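Local coordinates for protein alpha-glucosidase ([Eubacterium] rectale, PDB 6PNR) that probably hydrolyses alpha-glycosidic bonds as a family 31 glycoside hydrolase, acting as a sulfoquinovosidase that removes sulfoquinovose from sulfolipid-derived glycosides, at residues A[216-221]-A[576-581]; A[474-479]-A[571-576]; A[515-520]-A[591-596]. All coordinates share one frame; numbering follows the deposited sequence.

Contact 1: A[216-221]-A[576-581]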
loop_
_atom_site.group_PDB
_atom_site.type_symbol
_atom_site.label_atom_id
_atom_site.label_comp_id
_atom_site.label_asym_id
_atom_site.label_seq_id
_atom_site.Cartn_x
_atom_site.Cartn_y
_atom_site.Cartn_z
ATOM N N THR A 216 1.779 30.562 -26.297
ATOM C CA THR A 216 1.377 30.969 -24.955
ATOM C C THR A 216 0.408 29.939 -24.380
ATOM O O THR A 216 -0.227 29.175 -25.115
ATOM C CB THR A 216 0.704 32.350 -24.959
ATOM O OG1 THR A 216 -0.528 32.274 -25.688
ATOM C CG2 THR A 216 1.604 33.404 -25.605
ATOM N N TYR A 217 0.281 29.933 -23.049
ATOM C CA TYR A 217 -0.677 29.015 -22.433
ATOM C C TYR A 217 -2.106 29.379 -22.801
ATOM O O TYR A 217 -2.953 28.487 -22.924
ATOM C CB TYR A 217 -0.497 28.983 -20.910
ATOM C CG TYR A 217 0.761 28.270 -20.533
ATOM C CD1 TYR A 217 0.867 26.893 -20.705
ATOM C CD2 TYR A 217 1.865 28.969 -20.058
ATOM C CE1 TYR A 217 2.026 26.226 -20.407
ATOM C CE2 TYR A 217 3.033 28.307 -19.751
ATOM C CZ TYR A 217 3.107 26.937 -19.930
ATOM O OH TYR A 217 4.264 26.262 -19.632
ATOM N N LEU A 218 -2.396 30.672 -22.967
ATOM C CA LEU A 218 -3.716 31.082 -23.435
ATOM C C LEU A 218 -4.022 30.472 -24.792
ATOM O O LEU A 218 -5.117 29.950 -25.011
ATOM C CB LEU A 218 -3.809 32.607 -23.500
ATOM C CG LEU A 218 -3.819 33.341 -22.164
ATOM C CD1 LEU A 218 -3.599 34.833 -22.372
ATOM C CD2 LEU A 218 -5.128 33.095 -21.435
ATOM N N LYS A 219 -3.058 30.514 -25.720
ATOM C CA LYS A 219 -3.289 29.917 -27.035
ATOM C C LYS A 219 -3.303 28.399 -26.973
ATOM O O LYS A 219 -4.028 27.750 -27.735
ATOM C CB LYS A 219 -2.229 30.394 -28.040
ATOM C CG LYS A 219 -2.403 31.857 -28.479
ATOM C CD LYS A 219 -1.292 32.294 -29.437
ATOM C CE LYS A 219 -1.262 33.807 -29.621
ATOM N NZ LYS A 219 -0.040 34.239 -30.363
ATOM N N LEU A 220 -2.509 27.808 -26.083
ATOM C CA LEU A 220 -2.607 26.368 -25.890
ATOM C C LEU A 220 -4.017 25.962 -25.461
ATOM O O LEU A 220 -4.561 24.969 -25.959
ATOM C CB LEU A 220 -1.580 25.908 -24.862
ATOM C CG LEU A 220 -1.276 24.420 -24.939
ATOM C CD1 LEU A 220 -0.638 24.082 -26.271
ATOM C CD2 LEU A 220 -0.359 24.059 -23.807
ATOM N N LEU A 221 -4.630 26.718 -24.544
ATOM C CA LEU A 221 -5.990 26.384 -24.129
ATOM C C LEU A 221 -6.983 26.587 -25.266
ATOM O O LEU A 221 -7.965 25.844 -25.369
ATOM C CB LEU A 221 -6.390 27.213 -22.906
ATOM C CG LEU A 221 -6.241 26.516 -21.541
ATOM C CD1 LEU A 221 -7.169 25.306 -21.473
ATOM C CD2 LEU A 221 -4.807 26.107 -21.293
ATOM N N LEU A 576 -1.436 30.884 -12.039
ATOM C CA LEU A 576 -0.747 32.167 -12.108
ATOM C C LEU A 576 0.122 32.272 -13.358
ATOM O O LEU A 576 0.218 33.351 -13.955
ATOM C CB LEU A 576 0.079 32.379 -10.843
ATOM C CG LEU A 576 -0.555 33.185 -9.709
ATOM C CD1 LEU A 576 -1.893 32.588 -9.236
ATOM C CD2 LEU A 576 0.420 33.278 -8.540
ATOM N N PHE A 577 0.720 31.161 -13.796
ATOM C CA PHE A 577 1.611 31.215 -14.947
ATOM C C PHE A 577 0.873 31.400 -16.259
ATOM O O PHE A 577 1.530 31.578 -17.289
ATOM C CB PHE A 577 2.502 29.963 -15.007
ATOM C CG PHE A 577 1.756 28.660 -15.162
ATOM C CD1 PHE A 577 1.285 28.252 -16.396
ATOM C CD2 PHE A 577 1.559 27.817 -14.066
ATOM C CE1 PHE A 577 0.613 27.051 -16.546
ATOM C CE2 PHE A 577 0.886 26.603 -14.212
ATOM C CZ PHE A 577 0.422 26.218 -15.454
ATOM N N MET A 578 -0.462 31.378 -16.259
ATOM C CA MET A 578 -1.187 31.614 -17.501
ATOM C C MET A 578 -1.073 33.063 -17.946
ATOM O O MET A 578 -1.189 33.347 -19.141
ATOM C CB MET A 578 -2.658 31.234 -17.350
ATOM C CG MET A 578 -3.445 31.352 -18.640
ATOM S SD MET A 578 -5.026 30.509 -18.558
ATOM C CE MET A 578 -4.522 28.817 -18.890
ATOM N N HIS A 579 -0.854 33.991 -17.012
ATOM C CA HIS A 579 -0.700 35.397 -17.355
ATOM C C HIS A 579 0.639 35.970 -16.926
ATOM O O HIS A 579 0.911 37.140 -17.211
ATOM C CB HIS A 579 -1.822 36.235 -16.737
ATOM C CG HIS A 579 -3.167 35.959 -17.324
ATOM N ND1 HIS A 579 -3.484 36.267 -18.630
ATOM C CD2 HIS A 579 -4.279 35.405 -16.784
ATOM C CE1 HIS A 579 -4.735 35.912 -18.869
ATOM N NE2 HIS A 579 -5.236 35.378 -17.769
ATOM N N TYR A 580 1.473 35.190 -16.236
ATOM C CA TYR A 580 2.821 35.607 -15.855
ATOM C C TYR A 580 3.772 34.464 -16.185
ATOM O O TYR A 580 4.279 33.780 -15.295
ATOM C CB TYR A 580 2.867 35.998 -14.380
ATOM C CG TYR A 580 1.843 37.056 -14.063
ATOM C CD1 TYR A 580 2.099 38.400 -14.337
ATOM C CD2 TYR A 580 0.603 36.720 -13.527
ATOM C CE1 TYR A 580 1.167 39.373 -14.060
ATOM C CE2 TYR A 580 -0.345 37.695 -13.248
ATOM C CZ TYR A 580 -0.056 39.023 -13.520
ATOM O OH TYR A 580 -0.988 40.003 -13.259
ATOM N N GLU A 581 4.012 34.253 -17.483
ATOM C CA GLU A 581 4.732 33.054 -17.903
ATOM C C GLU A 581 6.209 33.079 -17.541
ATOM O O GLU A 581 6.848 32.023 -17.560
ATOM C CB GLU A 581 4.590 32.839 -19.405
ATOM C CG GLU A 581 3.164 32.703 -19.857
ATOM C CD GLU A 581 3.061 32.126 -21.243
ATOM O OE1 GLU A 581 4.125 31.862 -21.834
ATOM O OE2 GLU A 581 1.926 31.935 -21.739
HETATM O O HOH W 1 -0.545 32.758 -21.546
#
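The rings of Tyr217 and Phe577 form a T-shaped (edge-to-face) pair in which Phe577 presents its CD1–CE1 edge to one face of Tyr217. The pair joins the N-terminus of helix 217-228 to the loop between strands 573-574 and 593-595 of the C-terminal beta-sheet. The centroids lie 5.0 Å apart with the planes at 67°, and Phe577 CD1 sits above the rim of the tyrosine ring, not over its centre. Phe577 also stacks on Tyr587, which touches Tyr217 as well, making a small aromatic cluster.

Thr216 is the N-cap of that helix: its OG1 accepts from Lys219 N at 3.1 Å. Tyr217 N, an amide of the first helical turn, is taken by a carboxylate from across the contact, with Glu581 OE2 2.9 Å away and the N-H...O angle 168°. The amide meets the syn side of OE2 but 28° out of the carboxylate plane. A water lies beside this bond; it donates to Glu581 OE2 and to Met578 O, both at 2.6 Å, and accepts from Leu218 N. One oxygen thus serves two donors at the positive end of the helix dipole, which would favour the ionised acid, while OE1 pairs with Lys177.

The remaining contact is apolar. Met578 starts with CG anti to the backbone N, which brings CG and SD against Leu218 CD2, the two chains crossing at a slant, and the bend at chi3 turns the methyl toward Leu221. Leu218 also sets both its methyls against His579 CE1, and Met578 CE ends 3.6 Å from Leu221 CD2.

Contact 2: A[474-479]-A[571-576]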
loop_
_atom_site.group_PDB
_atom_site.type_symbol
_atom_site.label_atom_id
_atom_site.label_comp_id
_atom_site.label_asym_id
_atom_site.label_seq_id
_atom_site.Cartn_x
_atom_site.Cartn_y
_atom_site.Cartn_z
ATOM N N CYS A 474 -6.994 23.033 -6.247
ATOM C CA CYS A 474 -6.199 22.157 -7.105
ATOM C C CYS A 474 -7.055 21.547 -8.216
ATOM O O CYS A 474 -6.644 21.500 -9.386
ATOM C CB CYS A 474 -5.559 21.065 -6.235
ATOM S SG CYS A 474 -4.258 20.109 -7.068
ATOM N N GLY A 475 -8.252 21.075 -7.865
ATOM C CA GLY A 475 -9.144 20.519 -8.868
ATOM C C GLY A 475 -9.555 21.540 -9.909
ATOM O O GLY A 475 -9.702 21.209 -11.084
ATOM N N ALA A 476 -9.758 22.792 -9.486
ATOM C CA ALA A 476 -10.136 23.844 -10.419
ATOM C C ALA A 476 -9.003 24.145 -11.389
ATOM O O ALA A 476 -9.220 24.241 -12.603
ATOM C CB ALA A 476 -10.534 25.101 -9.654
ATOM N N LEU A 477 -7.782 24.274 -10.871
ATOM C CA LEU A 477 -6.639 24.573 -11.730
ATOM C C LEU A 477 -6.384 23.442 -12.726
ATOM O O LEU A 477 -6.234 23.681 -13.930
ATOM C CB LEU A 477 -5.404 24.839 -10.869
ATOM C CG LEU A 477 -5.423 26.120 -10.034
ATOM C CD1 LEU A 477 -4.177 26.190 -9.156
ATOM C CD2 LEU A 477 -5.513 27.365 -10.950
ATOM N N SER A 478 -6.348 22.196 -12.249
ATOM C CA SER A 478 -6.054 21.075 -13.145
ATOM C C SER A 478 -7.154 20.890 -14.192
ATOM O O SER A 478 -6.865 20.701 -15.381
ATOM C CB SER A 478 -5.858 19.794 -12.337
ATOM O OG SER A 478 -6.998 19.539 -11.547
ATOM N N ALA A 479 -8.425 20.929 -13.772
ATOM C CA ALA A 479 -9.517 20.780 -14.737
ATOM C C ALA A 479 -9.450 21.855 -15.810
ATOM O O ALA A 479 -9.689 21.580 -16.996
ATOM C CB ALA A 479 -10.876 20.836 -14.038
ATOM N N PRO A 571 -9.964 29.211 -18.994
ATOM C CA PRO A 571 -10.813 28.861 -17.846
ATOM C C PRO A 571 -11.061 30.063 -16.946
ATOM O O PRO A 571 -10.278 31.012 -16.902
ATOM C CB PRO A 571 -10.003 27.778 -17.120
ATOM C CG PRO A 571 -8.557 28.045 -17.503
ATOM C CD PRO A 571 -8.619 28.604 -18.922
ATOM N N VAL A 572 -12.177 30.013 -16.215
ATOM C CA VAL A 572 -12.477 31.086 -15.270
ATOM C C VAL A 572 -11.414 31.149 -14.173
ATOM O O VAL A 572 -10.952 32.233 -13.799
ATOM C CB VAL A 572 -13.889 30.913 -14.690
ATOM C CG1 VAL A 572 -14.147 31.960 -13.624
ATOM C CG2 VAL A 572 -14.930 31.013 -15.802
ATOM N N GLN A 573 -11.012 29.999 -13.639
ATOM C CA GLN A 573 -9.986 29.922 -12.603
ATOM C C GLN A 573 -8.706 29.449 -13.275
ATOM O O GLN A 573 -8.637 28.308 -13.741
ATOM C CB GLN A 573 -10.404 28.973 -11.472
ATOM C CG GLN A 573 -11.680 29.428 -10.759
ATOM C CD GLN A 573 -12.111 28.478 -9.644
ATOM O OE1 GLN A 573 -13.143 27.818 -9.742
ATOM N NE2 GLN A 573 -11.328 28.423 -8.575
ATOM N N ARG A 574 -7.695 30.326 -13.317
ATOM C CA ARG A 574 -6.477 30.175 -14.100
ATOM C C ARG A 574 -5.255 30.069 -13.204
ATOM O O ARG A 574 -5.189 30.717 -12.153
ATOM C CB ARG A 574 -6.284 31.377 -15.039
ATOM C CG ARG A 574 -7.539 31.719 -15.796
ATOM C CD ARG A 574 -7.435 32.988 -16.613
ATOM N NE ARG A 574 -8.737 33.293 -17.214
ATOM C CZ ARG A 574 -8.976 34.311 -18.033
ATOM N NH1 ARG A 574 -7.993 35.141 -18.371
ATOM N NH2 ARG A 574 -10.204 34.501 -18.509
ATOM N N PRO A 575 -4.261 29.286 -13.604
ATOM C CA PRO A 575 -3.016 29.245 -12.838
ATOM C C PRO A 575 -2.239 30.535 -13.040
ATOM O O PRO A 575 -2.375 31.221 -14.057
ATOM C CB PRO A 575 -2.279 28.038 -13.426
ATOM C CG PRO A 575 -2.783 27.936 -14.811
ATOM C CD PRO A 575 -4.218 28.403 -14.783
ATOM N N LEU A 576 -1.436 30.884 -12.039
ATOM C CA LEU A 576 -0.747 32.167 -12.108
ATOM C C LEU A 576 0.122 32.272 -13.358
ATOM O O LEU A 576 0.218 33.351 -13.955
ATOM C CB LEU A 576 0.079 32.379 -10.843
ATOM C CG LEU A 576 -0.555 33.185 -9.709
ATOM C CD1 LEU A 576 -1.893 32.588 -9.236
ATOM C CD2 LEU A 576 0.420 33.278 -8.540
HETATM O O HOH W 2 -6.863 26.452 -14.963
#
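Helix 469-481, from the TIM-barrel region of the family 31 hydrolase, packs here against strand 573-574, an outermost strand of the antiparallel sheet in the C-terminal domain. Two neighbouring helix residues, Ala476 and Leu477, do the touching. Leu477 reaches over the strand backbone with one branch: its CG is anti to the carbonyl carbon (chi1 -69°), and CD2 comes to rest against the Arg574–Pro575 peptide, 3.5 Å from Pro575 N. The same methyl also meets the proline ring, more loosely, at Pro575 CB. A tertiary amide nitrogen has no hydrogen to offer, so a methyl can settle on this linkage without burying an N-H.

Ala476 points its CB at the terminal amide of Gln573. The extended glutamine chain brings this group alongside the helix, where NE2 lies 3.6 Å from Ala476 CB; Thr487 touches both residues. No direct hydrogen bond joins the segments. A water bridges them instead, donating to Leu477 O at 3.0 Å and to Gln573 O at 2.8 Å.

The side chain of Arg574 leaves the strand on the other side from the helix. Its extended chain runs past the segment's own Pro571, and its two terminal nitrogens go to Glu564, in a salt bridge, and His579. Arg574 NE donates to Pro571 O at 2.8 Å, approaching nearly in line with the carbonyl bond at a C=O...N angle of 170°.

Contact 3: A[515-520]-A[591-596]. With SO4 (sulfate ion), chain D.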
loop_
_atom_site.group_PDB
_atom_site.type_symbol
_atom_site.label_atom_id
_atom_site.label_comp_id
_atom_site.label_asym_id
_atom_site.label_seq_id
_atom_site.Cartn_x
_atom_site.Cartn_y
_atom_site.Cartn_z
ATOM N N MET A 515 -17.617 32.637 -3.629
ATOM C CA MET A 515 -18.106 33.846 -4.281
ATOM C C MET A 515 -17.168 34.334 -5.374
ATOM O O MET A 515 -17.582 35.165 -6.181
ATOM C CB MET A 515 -18.362 34.964 -3.263
ATOM C CG MET A 515 -17.136 35.459 -2.518
ATOM S SD MET A 515 -17.623 36.651 -1.236
ATOM C CE MET A 515 -16.030 37.215 -0.638
ATOM N N PHE A 516 -15.934 33.832 -5.433
ATOM C CA PHE A 516 -15.036 34.088 -6.557
ATOM C C PHE A 516 -14.960 32.882 -7.486
ATOM O O PHE A 516 -13.878 32.500 -7.927
ATOM C CB PHE A 516 -13.642 34.473 -6.065
ATOM C CG PHE A 516 -13.611 35.722 -5.232
ATOM C CD1 PHE A 516 -13.653 36.976 -5.831
ATOM C CD2 PHE A 516 -13.523 35.640 -3.848
ATOM C CE1 PHE A 516 -13.618 38.129 -5.066
ATOM C CE2 PHE A 516 -13.498 36.789 -3.068
ATOM C CZ PHE A 516 -13.544 38.041 -3.681
ATOM N N THR A 517 -16.101 32.237 -7.758
ATOM C CA THR A 517 -16.225 31.151 -8.724
ATOM C C THR A 517 -17.506 31.407 -9.513
ATOM O O THR A 517 -18.287 32.280 -9.122
ATOM C CB THR A 517 -16.265 29.774 -8.032
ATOM O OG1 THR A 517 -17.521 29.604 -7.362
ATOM C CG2 THR A 517 -15.108 29.605 -7.024
ATOM N N PRO A 518 -17.771 30.683 -10.612
ATOM C CA PRO A 518 -18.975 30.984 -11.412
ATOM C C PRO A 518 -20.318 30.690 -10.744
ATOM O O PRO A 518 -21.329 31.225 -11.221
ATOM C CB PRO A 518 -18.798 30.105 -12.660
ATOM C CG PRO A 518 -17.341 29.821 -12.730
ATOM C CD PRO A 518 -16.883 29.731 -11.302
ATOM N N PHE A 519 -20.379 29.885 -9.673
ATOM C CA PHE A 519 -21.638 29.235 -9.295
ATOM C C PHE A 519 -21.591 28.890 -7.806
ATOM O O PHE A 519 -20.794 28.036 -7.406
ATOM C CB PHE A 519 -21.809 27.986 -10.163
ATOM C CG PHE A 519 -23.170 27.326 -10.114
ATOM C CD1 PHE A 519 -24.224 27.788 -10.894
ATOM C CD2 PHE A 519 -23.358 26.158 -9.371
ATOM C CE1 PHE A 519 -25.460 27.137 -10.886
ATOM C CE2 PHE A 519 -24.587 25.507 -9.354
ATOM C CZ PHE A 519 -25.637 25.995 -10.123
ATOM N N MET A 520 -22.427 29.553 -6.993
ATOM C CA MET A 520 -22.463 29.372 -5.537
ATOM C C MET A 520 -23.579 28.400 -5.144
ATOM O O MET A 520 -24.765 28.721 -5.303
ATOM C CB MET A 520 -22.689 30.703 -4.815
ATOM C CG MET A 520 -21.515 31.663 -4.839
ATOM S SD MET A 520 -21.754 33.068 -3.729
ATOM C CE MET A 520 -21.328 32.349 -2.117
ATOM N N TYR A 591 -2.521 26.747 -4.710
ATOM C CA TYR A 591 -3.617 27.189 -3.852
ATOM C C TYR A 591 -3.889 28.689 -3.987
ATOM O O TYR A 591 -4.605 29.270 -3.158
ATOM C CB TYR A 591 -3.344 26.787 -2.395
ATOM C CG TYR A 591 -3.212 25.273 -2.224
ATOM C CD1 TYR A 591 -4.248 24.420 -2.580
ATOM C CD2 TYR A 591 -2.051 24.707 -1.728
ATOM C CE1 TYR A 591 -4.128 23.037 -2.433
ATOM C CE2 TYR A 591 -1.925 23.334 -1.566
ATOM C CZ TYR A 591 -2.962 22.508 -1.914
ATOM O OH TYR A 591 -2.815 21.148 -1.783
ATOM N N GLU A 592 -3.348 29.325 -5.015
ATOM C CA GLU A 592 -3.841 30.607 -5.502
ATOM C C GLU A 592 -4.267 30.432 -6.954
ATOM O O GLU A 592 -3.731 29.579 -7.667
ATOM C CB GLU A 592 -2.770 31.719 -5.417
ATOM C CG GLU A 592 -1.936 31.685 -4.138
ATOM C CD GLU A 592 -0.967 32.846 -4.047
ATOM O OE1 GLU A 592 -0.632 33.423 -5.105
ATOM O OE2 GLU A 592 -0.542 33.181 -2.921
ATOM N N TYR A 593 -5.223 31.246 -7.390
ATOM C CA TYR A 593 -5.632 31.255 -8.789
ATOM C C TYR A 593 -5.958 32.675 -9.232
ATOM O O TYR A 593 -6.329 33.524 -8.418
ATOM C CB TYR A 593 -6.848 30.336 -9.048
ATOM C CG TYR A 593 -8.125 30.682 -8.297
ATOM C CD1 TYR A 593 -8.380 30.154 -7.027
ATOM C CD2 TYR A 593 -9.091 31.501 -8.866
ATOM C CE1 TYR A 593 -9.568 30.457 -6.343
ATOM C CE2 TYR A 593 -10.267 31.813 -8.195
ATOM C CZ TYR A 593 -10.506 31.288 -6.938
ATOM O OH TYR A 593 -11.683 31.604 -6.283
ATOM N N LEU A 594 -5.794 32.927 -10.536
ATOM C CA LEU A 594 -6.295 34.157 -11.140
ATOM C C LEU A 594 -7.762 33.946 -11.492
ATOM O O LEU A 594 -8.101 32.987 -12.194
ATOM C CB LEU A 594 -5.482 34.543 -12.383
ATOM C CG LEU A 594 -3.968 34.669 -12.156
ATOM C CD1 LEU A 594 -3.179 34.945 -13.451
ATOM C CD2 LEU A 594 -3.685 35.738 -11.111
ATOM N N PHE A 595 -8.630 34.807 -10.962
ATOM C CA PHE A 595 -10.061 34.794 -11.260
ATOM C C PHE A 595 -10.229 35.706 -12.468
ATOM O O PHE A 595 -10.409 36.916 -12.339
ATOM C CB PHE A 595 -10.857 35.266 -10.047
ATOM C CG PHE A 595 -12.354 35.283 -10.237
ATOM C CD1 PHE A 595 -13.027 34.174 -10.729
ATOM C CD2 PHE A 595 -13.093 36.390 -9.850
ATOM C CE1 PHE A 595 -14.410 34.182 -10.870
ATOM C CE2 PHE A 595 -14.476 36.407 -9.984
ATOM C CZ PHE A 595 -15.132 35.298 -10.495
ATOM N N GLY A 596 -10.109 35.125 -13.656
ATOM C CA GLY A 596 -9.900 35.926 -14.855
ATOM C C GLY A 596 -8.510 36.554 -14.855
ATOM O O GLY A 596 -7.641 36.207 -14.067
HETATM S S SO4 D . 1.009 26.966 -2.849
HETATM O O1 SO4 D . 1.084 25.919 -3.877
HETATM O O2 SO4 D . 2.269 27.727 -2.848
HETATM O O3 SO4 D . 0.843 26.354 -1.522
HETATM O O4 SO4 D . -0.114 27.880 -3.129
#
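An irregular loop, 515-520, which follows helix 504-514 of the TIM-barrel region, meets strand 593-595 of the C-terminal antiparallel sheet, with Phe516 and Phe595 nearest at 6.9 Å between CA atoms. The contact centres on one buried carbonyl, Phe516 O, which two aromatic side chains approach. Tyr593 OH donates to Phe516 O at 2.9 Å, from above the carbonyl plane, 46° out of it. The same oxygen lies over one face of Phe595, 3.3 Å above the ring plane and displaced toward the rim, where it is 3.4 Å from both Phe595 CD1 and CE1.

Tyr593 and Phe595 are two apart on the strand, both with CB toward the loop. CG of Tyr593 lies between the backbone N and the carbonyl carbon (chi1 61°), bringing the hydroxyl to Phe516 O; CG of Phe595, anti to the backbone N, lays its ring face against that oxygen. The Phe516 ring crosses that of Phe595 at about a right angle, meeting CD2 at its own edge, and also touches Leu554 of helix 538-568. A sulfate, probably from the crystallisation liquor, is also bound by Gln590 N and accepts from Tyr591 N through O4 at 3.1 Å.

Contacts 2 and 3 lie about 9 Å apart, centre to centre, and share one sheet: strands 573-574 and 593-595 are antiparallel neighbours, joined by Arg574 O to Leu594 N and Val572 O to Gly596 N. The centre of contact 1 lies about 11 Å from that of contact 2 and about 17 Å from that of contact 3. It shares Leu576 with contact 2, and a probable hydrogen bond between His579 NE2 and Arg574 NH1 links the two. Along the chain, contact 2 is nested within the loop closed by contact 1, while contact 3 crosses both. The C-terminal sheet and the loop between those strands thus rest on three separate elements: helix 217-228, helix 469-481 and the loop after helix 504-514.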